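Local coordinates for ubiquinone biosynthesis protein UbiJ (Escherichia coli, PDB 6H6N) that holds hydrophobic precursors of ubiquinone in its SCP2 domain and keeps the Ubi biosynthetic complex stable, at the interface of chains A and B. Residues are numbered along the deposited sequence; one frame, centred on the assembly and turned at random. Chains: chain A/B, Ubiquinone biosynthesis protein UbiJ.

The interface of chains A and B. Residues chain A 12, 14, 17-18; chain B 25, 29, 93, 127.
The first turn of chain A's helix 14-31, entered from an extended A:Met12, lies against the C-terminal part of chain B's helix 16-31, with B:Arg93 at the end of 3-10 helix 86-93 and B:Glu127 in a loop beside it. A:Phe14 carries the contact. Its CG stands anti to the backbone N (chi1 -170°), and the ring reaches across to chain B between B:Phe29, B:Leu25 and B:Arg93. Over one face, toward the rim, lies CG2 of A:Val18 from the next turn of the same helix; the opposite face receives B:Arg93, whose guanidinium is tilted 29° from the ring plane. This overlap is displaced, so that A:Phe14 CD2 sits over the centre of the guanidinium, 3.6 Å from B:Arg93 CZ. On the B:Phe29 side the aromatic pair meets edge to face, with planes 57° apart and centroids 5.2 Å apart, the A:Phe14 CD1 edge pointing at the middle of the B:Phe29 ring. Further along, the CD1 branch of B:Leu25 touches both A:Phe14 CE1 (3.9 Å) and A:Leu17 CB (3.6 Å). A:Leu17 in turn lays its CD1 methyl against CB of B:Phe29, with the two side chains roughly perpendicular. B:Arg93 bends at chi3 and is steadied within its own chain: B:Arg93 NH1 donates to the syn lone pair of B:Glu127 OE1 at 2.8 Å, in the guanidinium plane, a salt bridge that should restrict rotation of the group against the ring. B:Glu127 OE1 also lies 2.6 Å from water 1. Water 1 is 3.0 Å from A:Phe14 N and so bridges the carboxylate to the start of helix 14-31, where its charge may suit the helix dipole. No direct polar bond crosses this patch, and the two chains do not meet in strictly equivalent ways. Mainly by apolar packing, the site joins two copies of the SCP2-domain fragment and may contribute to UbiJ self-association, which the deposited dimer alone does not establish.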
loop_
_atom_site.group_PDB
_atom_site.type_symbol
_atom_site.label_atom_id
_atom_site.label_comp_id
_atom_site.label_asym_id
_atom_site.label_seq_id
_atom_site.Cartn_x
_atom_site.Cartn_y
_atom_site.Cartn_z
ATOM N N MET A 12 -7.722 -14.308 -8.021
ATOM C CA MET A 12 -7.571 -13.087 -8.833
ATOM C C MET A 12 -6.189 -12.412 -8.654
ATOM O O MET A 12 -5.675 -12.394 -7.536
ATOM C CB MET A 12 -8.701 -12.096 -8.513
ATOM N N PHE A 14 -2.846 -10.067 -7.990
ATOM C CA PHE A 14 -2.462 -9.124 -6.939
ATOM C C PHE A 14 -2.531 -7.672 -7.367
ATOM O O PHE A 14 -3.040 -6.861 -6.603
ATOM C CB PHE A 14 -1.059 -9.468 -6.395
ATOM C CG PHE A 14 -0.626 -8.723 -5.156
ATOM C CD1 PHE A 14 -1.239 -8.961 -3.931
ATOM C CD2 PHE A 14 0.437 -7.830 -5.202
ATOM C CE1 PHE A 14 -0.817 -8.294 -2.774
ATOM C CE2 PHE A 14 0.870 -7.176 -4.046
ATOM C CZ PHE A 14 0.231 -7.400 -2.841
ATOM N N LEU A 17 -5.895 -5.838 -7.416
ATOM C CA LEU A 17 -6.313 -5.741 -6.018
ATOM C C LEU A 17 -5.615 -4.559 -5.321
ATOM O O LEU A 17 -6.261 -3.877 -4.524
ATOM C CB LEU A 17 -6.059 -7.067 -5.259
ATOM C CG LEU A 17 -6.933 -8.255 -5.607
ATOM C CD1 LEU A 17 -6.612 -9.442 -4.712
ATOM C CD2 LEU A 17 -8.409 -7.912 -5.500
ATOM N N VAL A 18 -4.322 -4.291 -5.654
ATOM C CA VAL A 18 -3.550 -3.150 -5.155
ATOM C C VAL A 18 -4.167 -1.830 -5.657
ATOM O O VAL A 18 -4.395 -0.957 -4.839
ATOM C CB VAL A 18 -2.038 -3.236 -5.489
ATOM C CG1 VAL A 18 -1.295 -1.990 -5.010
ATOM C CG2 VAL A 18 -1.417 -4.472 -4.866
ATOM N N LEU B 25 -7.455 -6.181 1.116
ATOM C CA LEU B 25 -6.508 -6.681 0.110
ATOM C C LEU B 25 -6.031 -8.093 0.477
ATOM O O LEU B 25 -6.079 -8.984 -0.354
ATOM C CB LEU B 25 -5.296 -5.735 0.005
ATOM C CG LEU B 25 -3.993 -6.288 -0.689
ATOM C CD1 LEU B 25 -4.188 -6.503 -2.191
ATOM C CD2 LEU B 25 -2.810 -5.342 -0.458
ATOM N N PHE B 29 -7.101 -11.651 -1.432
ATOM C CA PHE B 29 -5.992 -12.402 -2.000
ATOM C C PHE B 29 -5.761 -13.778 -1.366
ATOM O O PHE B 29 -5.526 -14.726 -2.091
ATOM C CB PHE B 29 -4.705 -11.542 -1.948
ATOM C CG PHE B 29 -3.505 -12.157 -2.624
ATOM C CD1 PHE B 29 -3.543 -12.498 -3.973
ATOM C CD2 PHE B 29 -2.305 -12.305 -1.939
ATOM C CE1 PHE B 29 -2.423 -13.046 -4.597
ATOM C CE2 PHE B 29 -1.185 -12.844 -2.568
ATOM C CZ PHE B 29 -1.249 -13.227 -3.888
ATOM N N ARG B 93 5.895 -13.060 -2.314
ATOM C CA ARG B 93 4.940 -13.961 -2.980
ATOM C C ARG B 93 5.722 -15.136 -3.608
ATOM O O ARG B 93 5.175 -15.890 -4.421
ATOM C CB ARG B 93 4.125 -13.216 -4.048
ATOM C CG ARG B 93 3.097 -12.234 -3.503
ATOM C CD ARG B 93 2.499 -11.416 -4.636
ATOM N NE ARG B 93 3.317 -10.250 -4.980
ATOM C CZ ARG B 93 3.340 -9.667 -6.177
ATOM N NH1 ARG B 93 2.624 -10.160 -7.181
ATOM N NH2 ARG B 93 4.089 -8.595 -6.383
ATOM N N GLU B 127 -1.210 -17.227 -5.623
ATOM C CA GLU B 127 -1.088 -16.592 -6.923
ATOM C C GLU B 127 -0.418 -17.434 -7.982
ATOM O O GLU B 127 0.587 -18.087 -7.714
ATOM C CB GLU B 127 -0.347 -15.261 -6.699
ATOM C CG GLU B 127 0.223 -14.536 -7.895
ATOM C CD GLU B 127 1.212 -13.478 -7.449
ATOM O OE1 GLU B 127 0.833 -12.286 -7.435
ATOM O OE2 GLU B 127 2.327 -13.848 -7.015
HETATM O O HOH W 1 -0.890 -11.917 -9.412
#